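Local coordinates for hypothetical protein MG027 (Mycoplasma genitalium, PDB 1Q8C) that is of unknown function but adopts an all-helical fold resembling NusB proteins, which might point to a role in RNA binding or transcription, at residues 36-40 / 61-66; 21-26 / 104-108. All coordinates share one frame; numbering follows the deposited sequence.

Interaction 1: 36-40 / 61-66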
# COMPACT_ATOMS: atom_id res chain seq x y z
N ALA A 36 8.87 0.84 -14.22
CA ALA A 36 9.39 0.70 -12.86
C ALA A 36 10.45 1.72 -12.46
O ALA A 36 10.35 2.33 -11.39
CB ALA A 36 9.93 -0.74 -12.63
N GLU A 37 11.45 1.92 -13.31
CA GLU A 37 12.52 2.86 -12.95
C GLU A 37 12.02 4.30 -12.98
O GLU A 37 12.46 5.12 -12.20
CB GLU A 37 13.75 2.66 -13.83
CG GLU A 37 14.48 1.37 -13.45
CD GLU A 37 15.88 1.29 -14.05
OE1 GLU A 37 16.00 0.93 -15.25
OE2 GLU A 37 16.86 1.59 -13.31
N VAL A 38 11.04 4.58 -13.83
CA VAL A 38 10.41 5.89 -13.87
C VAL A 38 9.71 6.21 -12.53
O VAL A 38 9.88 7.31 -12.02
CB VAL A 38 9.45 6.00 -15.08
CG1 VAL A 38 8.56 7.24 -14.98
CG2 VAL A 38 10.28 6.02 -16.38
N ILE A 39 8.98 5.27 -11.94
CA ILE A 39 8.30 5.48 -10.67
C ILE A 39 9.31 5.72 -9.55
O ILE A 39 9.14 6.62 -8.72
CB ILE A 39 7.43 4.28 -10.30
CG1 ILE A 39 6.25 4.11 -11.26
CG2 ILE A 39 6.85 4.49 -8.91
CD1 ILE A 39 5.69 2.66 -11.29
N GLN A 40 10.34 4.87 -9.53
CA GLN A 40 11.47 5.01 -8.62
C GLN A 40 12.12 6.40 -8.75
O GLN A 40 12.39 7.01 -7.75
CB GLN A 40 12.50 3.88 -8.83
CG GLN A 40 11.94 2.45 -8.56
CD GLN A 40 12.89 1.33 -8.99
OE1 GLN A 40 14.09 1.41 -8.77
NE2 GLN A 40 12.34 0.27 -9.58
N VAL A 61 8.84 1.42 -2.40
CA VAL A 61 8.43 1.97 -3.69
C VAL A 61 9.03 1.18 -4.85
O VAL A 61 8.45 1.09 -5.93
CB VAL A 61 8.83 3.44 -3.77
CG1 VAL A 61 8.75 3.97 -5.23
CG2 VAL A 61 7.95 4.24 -2.81
N LYS A 62 10.19 0.60 -4.61
CA LYS A 62 10.86 -0.23 -5.58
C LYS A 62 10.08 -1.55 -5.76
O LYS A 62 9.86 -1.99 -6.88
CB LYS A 62 12.33 -0.46 -5.16
CG LYS A 62 13.10 -1.54 -5.95
CD LYS A 62 14.63 -1.34 -5.92
CE LYS A 62 15.33 -1.98 -7.14
NZ LYS A 62 15.61 -3.44 -7.01
N ALA A 63 9.67 -2.17 -4.66
CA ALA A 63 8.88 -3.39 -4.71
C ALA A 63 7.53 -3.11 -5.40
O ALA A 63 7.07 -3.91 -6.22
CB ALA A 63 8.68 -3.92 -3.31
N PHE A 64 6.92 -1.98 -5.05
CA PHE A 64 5.67 -1.51 -5.67
C PHE A 64 5.81 -1.34 -7.20
O PHE A 64 4.95 -1.78 -7.96
CB PHE A 64 5.27 -0.15 -5.06
CG PHE A 64 4.27 0.61 -5.87
CD1 PHE A 64 2.93 0.28 -5.82
CD2 PHE A 64 4.67 1.63 -6.70
CE1 PHE A 64 2.02 0.98 -6.59
CE2 PHE A 64 3.77 2.32 -7.47
CZ PHE A 64 2.45 2.00 -7.41
N SER A 65 6.89 -0.68 -7.62
CA SER A 65 7.14 -0.36 -9.02
C SER A 65 7.30 -1.61 -9.87
O SER A 65 6.94 -1.62 -11.03
CB SER A 65 8.37 0.53 -9.19
OG SER A 65 9.58 -0.20 -8.98
N GLU A 66 7.82 -2.67 -9.27
CA GLU A 66 8.15 -3.88 -9.98
C GLU A 66 7.04 -4.94 -9.93
O GLU A 66 7.06 -5.90 -10.71
CB GLU A 66 9.47 -4.42 -9.44
CG GLU A 66 10.65 -3.46 -9.74
CD GLU A 66 11.96 -3.88 -9.10
OE1 GLU A 66 11.92 -4.81 -8.26
OE2 GLU A 66 13.03 -3.28 -9.43

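Interaction 2: 21-26 / 104-108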
# COMPACT_ATOMS: atom_id res chain seq x y z
N VAL A 21 4.48 7.08 1.52
CA VAL A 21 4.45 6.14 0.41
C VAL A 21 3.01 6.03 -0.13
O VAL A 21 2.77 6.09 -1.34
CB VAL A 21 5.00 4.79 0.86
CG1 VAL A 21 5.00 3.80 -0.27
CG2 VAL A 21 6.45 4.98 1.38
N VAL A 22 2.06 5.90 0.79
CA VAL A 22 0.65 5.82 0.41
C VAL A 22 0.21 7.01 -0.45
O VAL A 22 -0.44 6.85 -1.49
CB VAL A 22 -0.23 5.76 1.67
CG1 VAL A 22 -1.70 6.00 1.32
CG2 VAL A 22 -0.08 4.40 2.36
N GLU A 23 0.56 8.21 -0.02
CA GLU A 23 0.17 9.41 -0.75
C GLU A 23 0.80 9.41 -2.13
O GLU A 23 0.17 9.77 -3.11
CB GLU A 23 0.54 10.69 0.02
CG GLU A 23 -0.62 11.62 0.34
CD GLU A 23 -1.77 11.59 -0.67
OE1 GLU A 23 -1.84 12.54 -1.50
OE2 GLU A 23 -2.61 10.64 -0.62
N PHE A 24 2.05 8.96 -2.19
CA PHE A 24 2.77 8.85 -3.46
C PHE A 24 2.07 7.88 -4.44
O PHE A 24 1.77 8.24 -5.58
CB PHE A 24 4.20 8.38 -3.18
CG PHE A 24 5.00 8.13 -4.40
CD1 PHE A 24 5.41 9.17 -5.21
CD2 PHE A 24 5.38 6.84 -4.73
CE1 PHE A 24 6.16 8.92 -6.37
CE2 PHE A 24 6.13 6.58 -5.85
CZ PHE A 24 6.52 7.63 -6.68
N ILE A 25 1.83 6.66 -3.96
CA ILE A 25 1.19 5.62 -4.75
C ILE A 25 -0.15 6.18 -5.23
O ILE A 25 -0.44 6.15 -6.42
CB ILE A 25 0.97 4.34 -3.89
CG1 ILE A 25 2.30 3.66 -3.55
CG2 ILE A 25 0.08 3.37 -4.65
CD1 ILE A 25 2.19 2.57 -2.50
N PHE A 26 -0.92 6.76 -4.31
CA PHE A 26 -2.22 7.36 -4.61
C PHE A 26 -2.18 8.31 -5.80
O PHE A 26 -3.08 8.27 -6.64
CB PHE A 26 -2.75 8.17 -3.40
CG PHE A 26 -4.08 8.82 -3.65
CD1 PHE A 26 -5.16 8.06 -4.05
CD2 PHE A 26 -4.25 10.19 -3.48
CE1 PHE A 26 -6.40 8.65 -4.28
CE2 PHE A 26 -5.48 10.79 -3.70
CZ PHE A 26 -6.57 10.01 -4.10
N ALA A 104 -4.50 2.38 -2.53
CA ALA A 104 -3.11 2.83 -2.35
C ALA A 104 -2.57 2.34 -1.01
O ALA A 104 -1.40 1.99 -0.89
CB ALA A 104 -3.04 4.36 -2.44
N VAL A 105 -3.44 2.34 0.00
CA VAL A 105 -3.12 1.80 1.31
C VAL A 105 -2.84 0.28 1.23
O VAL A 105 -1.88 -0.20 1.82
CB VAL A 105 -4.25 2.02 2.33
CG1 VAL A 105 -3.98 1.21 3.61
CG2 VAL A 105 -4.41 3.50 2.63
N VAL A 106 -3.67 -0.46 0.50
CA VAL A 106 -3.47 -1.90 0.36
C VAL A 106 -2.19 -2.20 -0.45
O VAL A 106 -1.43 -3.09 -0.10
CB VAL A 106 -4.67 -2.61 -0.29
CG1 VAL A 106 -4.32 -4.08 -0.58
CG2 VAL A 106 -5.90 -2.57 0.63
N LEU A 107 -1.95 -1.49 -1.54
CA LEU A 107 -0.73 -1.72 -2.32
C LEU A 107 0.53 -1.40 -1.53
O LEU A 107 1.58 -1.99 -1.79
CB LEU A 107 -0.75 -0.88 -3.59
CG LEU A 107 -1.76 -1.40 -4.61
CD1 LEU A 107 -2.06 -0.33 -5.63
CD2 LEU A 107 -1.23 -2.66 -5.26
N CYS A 108 0.45 -0.49 -0.57
CA CYS A 108 1.63 -0.14 0.22
C CYS A 108 1.99 -1.30 1.13
O CYS A 108 3.15 -1.64 1.27
CB CYS A 108 1.41 1.17 1.01
SG CYS A 108 2.80 1.68 2.10

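Interaction 1: 36-40 / 61-66
Ala36 opens helix 36-45 directly against Ser65 of helix 55-81, with their CA atoms 4.6 Å apart. Alanine and serine, both small, suit so close a backbone approach, and the carbonyl Ala36 O lies 3.5 Å from Ser65 CB. The alanine methyl also rests against CG of Glu66. The two helices run nearly antiparallel here, at 150° between the short segments, and their backbones draw apart toward Gln40.

One turn on, Ile39 supplies the apolar part. Its CG2 branch, anti to the backbone N, reaches the edge of the Phe64 ring near its plane, 4.0 Å from CE2, and also touches Val61 CG1. The other branch ends in CD1, lying against Ser65 CB. Beyond this branched side chain is Leu28 of helix 14-28, so Ile39 fills the inner side of the contact.

Gln40 closes the segment on the outer side. Its extended chain passes over Ser65, and NE2 donates a moderately bent hydrogen bond to Ser65 OG (2.9 Å, N-H...O 146°), which lies 22° out of the amide plane. OG in turn donates to Lys62 O at 2.8 Å within its own helix; that carbonyl also accepts from the backbone Glu66 N, on the same face. The amide's OE1 lies beside the Lys62 methylenes, and beyond them Lys62 NZ forms a salt bridge to Glu66 OE2 at 3.5 Å. The buried serine hydroxyl thus both accepts and donates, which satisfies it inside the interface, while the charged pair lies on the exposed outer edge, where a sodium ion about 3 Å from the Glu66 side chain may be a second cation offsetting the carboxylate charge.

Interaction 2: 21-26 / 104-108
Ala104 faces helix 14-28 with nothing larger than a methyl, and the closest backbone contacts gather around it. Its CB lies 3.7 Å from both Val22 O and Phe26 N, atoms that are themselves joined by a helical hydrogen bond. The methyl therefore sits against one turn of the opposing backbone. Alanine suits this spot, where the CA atoms of Phe26 and Ala104 come within 5.1 Å; Phe26 adds its CB here, while its ring turns to meet Phe30 edge-to-face.

No hydrogen bond spans the two segments, and the remaining contacts are apolar, between aliphatic side chains and Cys108, suited to a site near the centre of the chain. The segments cross steeply, at 119°, as part of the helical bundle of this NusB-like fold, in which helix 14-28 packs centrally against helices 55-81 and 100-116. Val22 straddles the crossing: CG1 meets Val105 CG2 at 3.9 Å, and CG2 meets Cys108 CB at 3.8 Å. Ile25 likewise divides its branches. CG2, anti to the backbone N, lies over Ala104 CB, whereas the CG1 arm carries CD1 to Cys108 CB at 3.9 Å.

Cys108 SG, swung anti to its backbone N (chi1 178°), packs against Val21 CG1 at 3.9 Å, its small thiol fitting among the methyls. Val105 continues outward to helix 120-133, and Leu107 reaches Phe71 and Ile75 of helix 55-81.

How the interactions relate
Interactions 1 and 2 have centres about 12 Å apart and meet where helix 14-28 packs against helices 36-45 and 55-81. Phe64 and Val61 pack onto Ile25 and Val21, side chains that take part in interaction 2: Phe64 CE1 lies 3.6 Å from Ile25 CG2, and Val61 CG2 lies 3.9 Å from Val21 CG1. Phe24 joins in from the same helix, its CE2 3.7 Å from Val61 CG1 and its CZ 3.5 Å from Ile39 O. Interaction 2 lies about 4 Å from the centre of the chain and is apolar, whereas interaction 1 is about 13 Å out, partly buried, and holds the hydrogen bond and salt bridge beside a sodium ion.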